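Local coordinates for envelope glycoprotein (Thogoto virus, PDB 5XEA) that probably attaches the virus to a host-cell receptor and later drives fusion of the virion with the host membrane, at residues B[119-131]-B[435-447]. Numbering follows the deposited sequence.
Sequences RKELVRRDANWKF and QTMMYTKNGGKGT
R125 NH1 reaches two carbonyl oxygens of the segment that follows helix 421-437 in this class III, gp64-like fusogen: G443 O at 2.8 Å, tilted 20° from the guanidinium plane, and, weakly, K441 O. Its NH2 forms a salt bridge with D97, which also receives W129 NE1. With CG anti to the backbone N (chi1 171°) and the chain extended from CG to NE, R124 brings NH1 to M437 O at 2.6 Å, near the guanidinium plane, at its edge. The M437 side chain crosses the arginine at about a right angle, SD resting 3.8 Å from R124 CD. Segment 438-447 then runs along loop 119-131, close to the subunit interface: M438 O of the third subunit gives the same NH1 a weak second acceptor, while R124 NE is buried without a partner.

Next along, K441 N bonds R124 O almost straight, and a water bridges R124 N, T436 O and K441 NZ. D126 N pairs with N442 by reaching a lone pair of OD1 at 2.9 Å; N442 ND2 also approaches D126 OD1 nearly along its C-O axis, but at 2.5 Å this bond is doubtfully short. Farther out, where segment 438-447 is poorly ordered, G446 CA makes a CH-pi contact over one face of the W129 six-membered ring, 4.1 Å from its centroid, with K445 O over the same face of the indole.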
ATOM      1  N   ARG B 119     -26.939  19.810 -13.548  1.00 45.46           N
ATOM      2  CA  ARG B 119     -26.786  19.849 -12.102  1.00 40.80           C
ATOM      3  C   ARG B 119     -27.510  21.090 -11.594  1.00 45.05           C
ATOM      4  O   ARG B 119     -27.711  22.060 -12.327  1.00 45.86           O
ATOM      5  CB  ARG B 119     -25.317  19.878 -11.682  1.00 45.28           C
ATOM      6  CG  ARG B 119     -24.531  21.080 -12.191  1.00 57.78           C
ATOM      7  CD  ARG B 119     -23.035  20.816 -12.105  1.00 72.49           C
ATOM      8  NE  ARG B 119     -22.663  19.551 -12.746  1.00 79.94           N
ATOM      9  CZ  ARG B 119     -22.537  19.390 -14.061  1.00 91.03           C
ATOM     10  NH1 ARG B 119     -22.767  20.416 -14.873  1.00 93.90           N
ATOM     11  NH2 ARG B 119     -22.185  18.210 -14.568  1.00 87.23           N
ATOM     12  N   LYS B 120     -27.873  21.060 -10.317  1.00 45.37           N
ATOM     13  CA  LYS B 120     -28.588  22.182  -9.720  1.00 40.98           C
ATOM     14  C   LYS B 120     -28.256  22.245  -8.239  1.00 37.64           C
ATOM     15  O   LYS B 120     -28.334  21.231  -7.544  1.00 35.75           O
ATOM     16  CB  LYS B 120     -30.096  22.025  -9.941  1.00 45.86           C
ATOM     17  CG  LYS B 120     -30.995  22.962  -9.163  1.00 50.81           C
ATOM     18  CD  LYS B 120     -31.276  24.228  -9.935  1.00 48.55           C
ATOM     19  CE  LYS B 120     -32.339  25.082  -9.249  1.00 52.22           C
ATOM     20  NZ  LYS B 120     -31.916  25.476  -7.875  1.00 47.38           N
ATOM     21  N   GLU B 121     -27.889  23.427  -7.757  1.00 36.48           N
ATOM     22  CA  GLU B 121     -27.682  23.653  -6.332  1.00 38.66           C
ATOM     23  C   GLU B 121     -28.747  24.616  -5.809  1.00 38.28           C
ATOM     24  O   GLU B 121     -29.190  25.523  -6.521  1.00 34.25           O
ATOM     25  CB  GLU B 121     -26.286  24.209  -6.051  1.00 37.29           C
ATOM     26  CG  GLU B 121     -25.937  24.254  -4.558  1.00 41.40           C
ATOM     27  CD  GLU B 121     -26.061  22.878  -3.875  1.00 47.30           C
ATOM     28  OE1 GLU B 121     -27.083  22.638  -3.201  1.00 39.12           O
ATOM     29  OE2 GLU B 121     -25.141  22.033  -4.009  1.00 46.92           O
ATOM     30  N   LEU B 122     -29.167  24.401  -4.571  1.00 38.05           N
ATOM     31  CA  LEU B 122     -30.232  25.201  -3.986  1.00 42.14           C
ATOM     32  C   LEU B 122     -29.635  26.402  -3.267  1.00 37.75           C
ATOM     33  O   LEU B 122     -28.449  26.435  -2.964  1.00 34.11           O
ATOM     34  CB  LEU B 122     -31.085  24.366  -3.024  1.00 39.09           C
ATOM     35  CG  LEU B 122     -30.498  23.702  -1.772  1.00 34.09           C
ATOM     36  CD1 LEU B 122     -30.279  24.651  -0.601  1.00 35.75           C
ATOM     37  CD2 LEU B 122     -31.435  22.559  -1.358  1.00 35.56           C
ATOM     38  N   VAL B 123     -30.473  27.405  -3.031  1.00 32.49           N
ATOM     39  CA  VAL B 123     -30.159  28.561  -2.202  1.00 36.84           C
ATOM     40  C   VAL B 123     -30.995  28.424  -0.943  1.00 36.93           C
ATOM     41  O   VAL B 123     -32.184  28.105  -1.024  1.00 37.82           O
ATOM     42  CB  VAL B 123     -30.480  29.887  -2.918  1.00 45.09           C
ATOM     43  CG1 VAL B 123     -30.091  31.080  -2.043  1.00 41.42           C
ATOM     44  CG2 VAL B 123     -29.761  29.973  -4.252  1.00 45.32           C
ATOM     45  N   ARG B 124     -30.384  28.622   0.217  1.00 34.84           N
ATOM     46  CA  ARG B 124     -31.114  28.513   1.474  1.00 36.27           C
ATOM     47  C   ARG B 124     -31.670  29.885   1.835  1.00 37.47           C
ATOM     48  O   ARG B 124     -30.906  30.799   2.136  1.00 37.99           O
ATOM     49  CB  ARG B 124     -30.227  27.991   2.594  1.00 35.35           C
ATOM     50  CG  ARG B 124     -30.940  28.088   3.948  1.00 39.94           C
ATOM     51  CD  ARG B 124     -30.023  27.663   5.060  1.00 38.76           C
ATOM     52  NE  ARG B 124     -30.679  27.767   6.347  1.00 39.52           N
ATOM     53  CZ  ARG B 124     -30.099  27.442   7.494  1.00 48.48           C
ATOM     54  NH1 ARG B 124     -28.854  26.977   7.498  1.00 51.13           N
ATOM     55  NH2 ARG B 124     -30.760  27.576   8.632  1.00 49.56           N
ATOM     56  N   ARG B 125     -32.991  30.032   1.804  1.00 35.84           N
ATOM     57  CA  ARG B 125     -33.623  31.320   2.097  1.00 39.65           C
ATOM     58  C   ARG B 125     -34.880  31.086   2.926  1.00 40.17           C
ATOM     59  O   ARG B 125     -35.662  30.176   2.622  1.00 36.28           O
ATOM     60  CB  ARG B 125     -33.966  32.066   0.796  1.00 37.38           C
ATOM     61  CG  ARG B 125     -34.497  33.484   0.985  1.00 56.60           C
ATOM     62  CD  ARG B 125     -34.508  34.252  -0.344  1.00 56.83           C
ATOM     63  NE  ARG B 125     -35.115  35.577  -0.200  1.00 56.25           N
ATOM     64  CZ  ARG B 125     -34.434  36.691   0.053  1.00 54.47           C
ATOM     65  NH1 ARG B 125     -33.112  36.648   0.188  1.00 55.25           N
ATOM     66  NH2 ARG B 125     -35.069  37.851   0.166  1.00 51.42           N
ATOM     67  N   ASP B 126     -35.072  31.881   3.979  1.00 40.20           N
ATOM     68  CA  ASP B 126     -36.305  31.795   4.772  1.00 43.27           C
ATOM     69  C   ASP B 126     -36.832  33.187   5.130  1.00 43.39           C
ATOM     70  O   ASP B 126     -37.213  33.467   6.270  1.00 41.42           O
ATOM     71  CB  ASP B 126     -36.113  30.936   6.021  1.00 45.32           C
ATOM     72  CG  ASP B 126     -35.011  31.440   6.935  1.00 56.56           C
ATOM     73  OD1 ASP B 126     -34.504  32.569   6.730  1.00 60.78           O
ATOM     74  OD2 ASP B 126     -34.664  30.692   7.878  1.00 66.92           O
ATOM     75  N   ALA B 127     -36.895  34.061   4.132  1.00 45.60           N
ATOM     76  CA  ALA B 127     -37.393  35.415   4.344  1.00 43.01           C
ATOM     77  C   ALA B 127     -38.850  35.405   4.808  1.00 35.76           C
ATOM     78  O   ALA B 127     -39.629  34.500   4.480  1.00 37.81           O
ATOM     79  CB  ALA B 127     -37.251  36.231   3.061  1.00 40.59           C
ATOM     80  N   ASN B 128     -39.215  36.436   5.582  1.00 39.98           N
ATOM     81  CA  ASN B 128     -40.520  36.567   6.226  1.00 35.17           C
ATOM     82  C   ASN B 128     -40.811  38.050   6.425  1.00 36.26           C
ATOM     83  O   ASN B 128     -41.141  38.463   7.535  1.00 38.63           O
ATOM     84  CB  ASN B 128     -40.507  35.837   7.579  1.00 36.08           C
ATOM     85  CG  ASN B 128     -41.901  35.602   8.170  1.00 36.25           C
ATOM     86  OD1 ASN B 128     -42.916  35.631   7.470  1.00 38.17           O
ATOM     87  ND2 ASN B 128     -41.937  35.318   9.474  1.00 35.57           N
ATOM     88  N   TRP B 129     -40.635  38.871   5.384  1.00 36.53           N
ATOM     89  CA  TRP B 129     -40.607  40.312   5.579  1.00 43.82           C
ATOM     90  C   TRP B 129     -41.957  40.983   5.324  1.00 46.20           C
ATOM     91  O   TRP B 129     -42.049  42.207   5.457  1.00 46.58           O
ATOM     92  CB  TRP B 129     -39.530  40.970   4.704  1.00 39.95           C
ATOM     93  CG  TRP B 129     -39.488  40.493   3.288  1.00 42.27           C
ATOM     94  CD1 TRP B 129     -38.597  39.598   2.753  1.00 44.92           C
ATOM     95  CD2 TRP B 129     -40.337  40.907   2.210  1.00 43.65           C
ATOM     96  NE1 TRP B 129     -38.856  39.420   1.415  1.00 40.33           N
ATOM     97  CE2 TRP B 129     -39.917  40.211   1.056  1.00 47.96           C
ATOM     98  CE3 TRP B 129     -41.427  41.787   2.113  1.00 47.00           C
ATOM     99  CZ2 TRP B 129     -40.543  40.362  -0.177  1.00 42.66           C
ATOM    100  CZ3 TRP B 129     -42.046  41.940   0.883  1.00 52.02           C
ATOM    101  CH2 TRP B 129     -41.599  41.230  -0.245  1.00 46.84           C
ATOM    102  N   LYS B 130     -42.983  40.208   4.963  1.00 40.62           N
ATOM    103  CA  LYS B 130     -44.294  40.738   4.599  1.00 39.53           C
ATOM    104  C   LYS B 130     -45.206  40.622   5.817  1.00 41.99           C
ATOM    105  O   LYS B 130     -45.796  39.570   6.070  1.00 39.29           O
ATOM    106  CB  LYS B 130     -44.866  40.000   3.394  1.00 35.90           C
ATOM    107  CG  LYS B 130     -46.117  40.672   2.818  1.00 43.08           C
ATOM    108  CD  LYS B 130     -45.762  41.946   2.086  1.00 48.10           C
ATOM    109  CE  LYS B 130     -47.022  42.677   1.607  1.00 58.44           C
ATOM    110  NZ  LYS B 130     -46.666  43.876   0.795  1.00 63.07           N
ATOM    111  N   PHE B 131     -45.315  41.716   6.564  1.00 43.87           N
ATOM    112  CA  PHE B 131     -46.115  41.726   7.781  1.00 36.52           C
ATOM    113  C   PHE B 131     -47.559  41.337   7.500  1.00 39.97           C
ATOM    114  O   PHE B 131     -48.164  41.807   6.534  1.00 39.52           O
ATOM    115  CB  PHE B 131     -46.079  43.102   8.441  1.00 38.32           C
ATOM    116  CG  PHE B 131     -46.936  43.187   9.675  1.00 40.94           C
ATOM    117  CD1 PHE B 131     -46.578  42.503  10.822  1.00 43.48           C
ATOM    118  CD2 PHE B 131     -48.119  43.948   9.681  1.00 41.54           C
ATOM    119  CE1 PHE B 131     -47.359  42.569  11.958  1.00 44.04           C
ATOM    120  CE2 PHE B 131     -48.913  44.015  10.815  1.00 42.17           C
ATOM    121  CZ  PHE B 131     -48.533  43.333  11.961  1.00 39.15           C
ATOM    122  N   GLN B 435     -21.841  23.464   2.523  1.00 31.14           N
ATOM    123  CA  GLN B 435     -21.414  24.803   2.137  1.00 31.80           C
ATOM    124  C   GLN B 435     -22.613  25.703   1.842  1.00 32.28           C
ATOM    125  O   GLN B 435     -22.651  26.856   2.282  1.00 33.09           O
ATOM    126  CB  GLN B 435     -20.468  24.734   0.938  1.00 35.24           C
ATOM    127  CG  GLN B 435     -19.050  24.097   1.248  1.00 35.37           C
ATOM    128  CD  GLN B 435     -18.325  24.845   2.389  1.00 45.24           C
ATOM    129  OE1 GLN B 435     -18.070  26.059   2.297  1.00 37.40           O
ATOM    130  NE2 GLN B 435     -18.030  24.136   3.475  1.00 36.59           N
ATOM    131  N   THR B 436     -23.617  25.185   1.123  1.00 33.25           N
ATOM    132  CA  THR B 436     -24.750  26.013   0.737  1.00 35.81           C
ATOM    133  C   THR B 436     -25.643  26.341   1.926  1.00 32.35           C
ATOM    134  O   THR B 436     -26.245  27.422   1.976  1.00 35.09           O
ATOM    135  CB  THR B 436     -25.592  25.326  -0.328  1.00 38.42           C
ATOM    136  OG1 THR B 436     -24.746  24.640  -1.257  1.00 63.63           O
ATOM    137  CG2 THR B 436     -26.341  26.392  -1.062  1.00 41.14           C
ATOM    138  N   MET B 437     -25.785  25.398   2.858  1.00 34.64           N
ATOM    139  CA  MET B 437     -26.642  25.562   4.017  1.00 34.53           C
ATOM    140  C   MET B 437     -25.982  26.362   5.133  1.00 38.86           C
ATOM    141  O   MET B 437     -26.646  26.666   6.127  1.00 38.61           O
ATOM    142  CB  MET B 437     -27.069  24.187   4.530  1.00 30.57           C
ATOM    143  CG  MET B 437     -27.985  23.429   3.546  1.00 31.11           C
ATOM    144  SD  MET B 437     -29.623  24.222   3.465  1.00 36.92           S
ATOM    145  CE  MET B 437     -30.235  23.835   5.104  1.00 32.33           C
ATOM    146  N   MET B 438     -24.707  26.726   4.973  1.00 34.10           N
ATOM    147  CA  MET B 438     -23.930  27.273   6.085  1.00 35.46           C
ATOM    148  C   MET B 438     -24.586  28.523   6.692  1.00 38.15           C
ATOM    149  O   MET B 438     -24.554  28.719   7.914  1.00 42.59           O
ATOM    150  CB  MET B 438     -22.526  27.602   5.611  1.00 33.61           C
ATOM    151  CG  MET B 438     -21.617  27.953   6.738  1.00 39.87           C
ATOM    152  SD  MET B 438     -19.950  28.118   6.116  1.00 48.67           S
ATOM    153  CE  MET B 438     -19.514  26.380   5.900  1.00 33.17           C
ATOM    154  N   TYR B 439     -25.184  29.374   5.869  1.00 37.65           N
ATOM    155  CA  TYR B 439     -25.996  30.465   6.409  1.00 40.56           C
ATOM    156  C   TYR B 439     -27.132  30.767   5.440  1.00 47.25           C
ATOM    157  O   TYR B 439     -27.065  30.452   4.247  1.00 39.98           O
ATOM    158  CB  TYR B 439     -25.160  31.731   6.694  1.00 44.38           C
ATOM    159  CG  TYR B 439     -24.320  32.190   5.516  1.00 47.39           C
ATOM    160  CD1 TYR B 439     -24.814  33.123   4.618  1.00 41.17           C
ATOM    161  CD2 TYR B 439     -23.042  31.681   5.298  1.00 43.94           C
ATOM    162  CE1 TYR B 439     -24.076  33.543   3.533  1.00 45.33           C
ATOM    163  CE2 TYR B 439     -22.272  32.101   4.194  1.00 45.41           C
ATOM    164  CZ  TYR B 439     -22.797  33.036   3.325  1.00 49.92           C
ATOM    165  OH  TYR B 439     -22.088  33.479   2.230  1.00 47.36           O
ATOM    166  N   THR B 440     -28.193  31.365   5.976  1.00 40.93           N
ATOM    167  CA  THR B 440     -29.326  31.748   5.158  1.00 43.25           C
ATOM    168  C   THR B 440     -28.999  33.013   4.362  1.00 45.65           C
ATOM    169  O   THR B 440     -28.267  33.899   4.816  1.00 43.98           O
ATOM    170  CB  THR B 440     -30.558  31.950   6.043  1.00 52.90           C
ATOM    171  OG1 THR B 440     -31.727  32.012   5.221  1.00 68.17           O
ATOM    172  CG2 THR B 440     -30.443  33.255   6.850  1.00 50.77           C
ATOM    173  N   LYS B 441     -29.521  33.079   3.147  1.00 40.76           N
ATOM    174  CA  LYS B 441     -29.267  34.212   2.262  1.00 44.07           C
ATOM    175  C   LYS B 441     -30.549  35.048   2.208  1.00 51.04           C
ATOM    176  O   LYS B 441     -31.320  34.976   1.252  1.00 51.30           O
ATOM    177  CB  LYS B 441     -28.823  33.727   0.852  1.00 46.97           C
ATOM    178  CG  LYS B 441     -27.847  32.521   0.848  1.00 53.33           C
ATOM    179  CD  LYS B 441     -26.391  32.926   1.012  1.00 50.70           C
ATOM    180  CE  LYS B 441     -25.429  31.708   0.836  1.00 51.70           C
ATOM    181  NZ  LYS B 441     -25.643  30.639   1.868  1.00 44.75           N
ATOM    182  N   ASN B 442     -30.781  35.841   3.259  1.00 56.22           N
ATOM    183  CA  ASN B 442     -32.051  36.549   3.451  1.00 68.19           C
ATOM    184  C   ASN B 442     -32.013  38.026   3.073  1.00 80.52           C
ATOM    185  O   ASN B 442     -32.949  38.757   3.416  1.00 83.20           O
ATOM    186  CB  ASN B 442     -32.525  36.425   4.902  1.00 63.64           C
ATOM    187  CG  ASN B 442     -33.102  35.062   5.211  1.00 66.80           C
ATOM    188  OD1 ASN B 442     -33.353  34.254   4.304  1.00 51.63           O
ATOM    189  ND2 ASN B 442     -33.324  34.795   6.493  1.00 71.96           N
ATOM    190  N   GLY B 443     -30.968  38.490   2.395  1.00 72.24           N
ATOM    191  CA  GLY B 443     -31.012  39.817   1.800  1.00 83.83           C
ATOM    192  C   GLY B 443     -31.544  39.700   0.384  1.00 92.70           C
ATOM    193  O   GLY B 443     -31.302  38.678  -0.256  1.00 96.90           O
ATOM    194  N   GLY B 444     -32.272  40.699  -0.123  1.00 96.11           N
ATOM    195  CA  GLY B 444     -32.631  41.916   0.592  1.00 97.24           C
ATOM    196  C   GLY B 444     -33.710  42.705  -0.146  1.00108.80           C
ATOM    197  O   GLY B 444     -33.412  43.535  -1.016  1.00110.51           O
ATOM    198  N   LYS B 445     -34.976  42.441   0.189  1.00107.12           N
ATOM    199  CA  LYS B 445     -36.105  43.005  -0.547  1.00100.56           C
ATOM    200  C   LYS B 445     -37.196  43.476   0.410  1.00 85.78           C
ATOM    201  O   LYS B 445     -37.191  43.159   1.601  1.00 78.46           O
ATOM    202  CB  LYS B 445     -36.699  41.990  -1.535  1.00 99.98           C
ATOM    203  CG  LYS B 445     -35.684  41.088  -2.221  1.00 95.77           C
ATOM    204  CD  LYS B 445     -36.322  40.265  -3.324  1.00 90.89           C
ATOM    205  CE  LYS B 445     -37.588  39.585  -2.844  1.00 82.57           C
ATOM    206  NZ  LYS B 445     -38.309  38.919  -3.961  1.00 77.49           N
ATOM    207  N   GLY B 446     -38.156  44.230  -0.140  1.00 91.01           N
ATOM    208  CA  GLY B 446     -39.277  44.749   0.626  1.00 88.71           C
ATOM    209  C   GLY B 446     -40.199  45.689  -0.135  1.00 96.95           C
ATOM    210  O   GLY B 446     -39.764  46.746  -0.604  1.00 99.55           O
ATOM    211  N   THR B 447     -41.476  45.317  -0.261  1.00100.58           N
ATOM    212  CA  THR B 447     -42.478  46.136  -0.951  1.00103.23           C
ATOM    213  C   THR B 447     -42.666  47.493  -0.272  1.00104.35           C
ATOM    214  O   THR B 447     -43.057  47.571   0.896  1.00100.59           O
ATOM    215  CB  THR B 447     -43.856  45.421  -1.023  1.00102.97           C
ATOM    216  OG1 THR B 447     -43.785  44.302  -1.918  1.00 97.55           O
ATOM    217  CG2 THR B 447     -44.937  46.382  -1.505  1.00106.27           C
TER
HETATM  218  O   HOH W   1     -27.538  28.946   0.084  1.00 40.05           O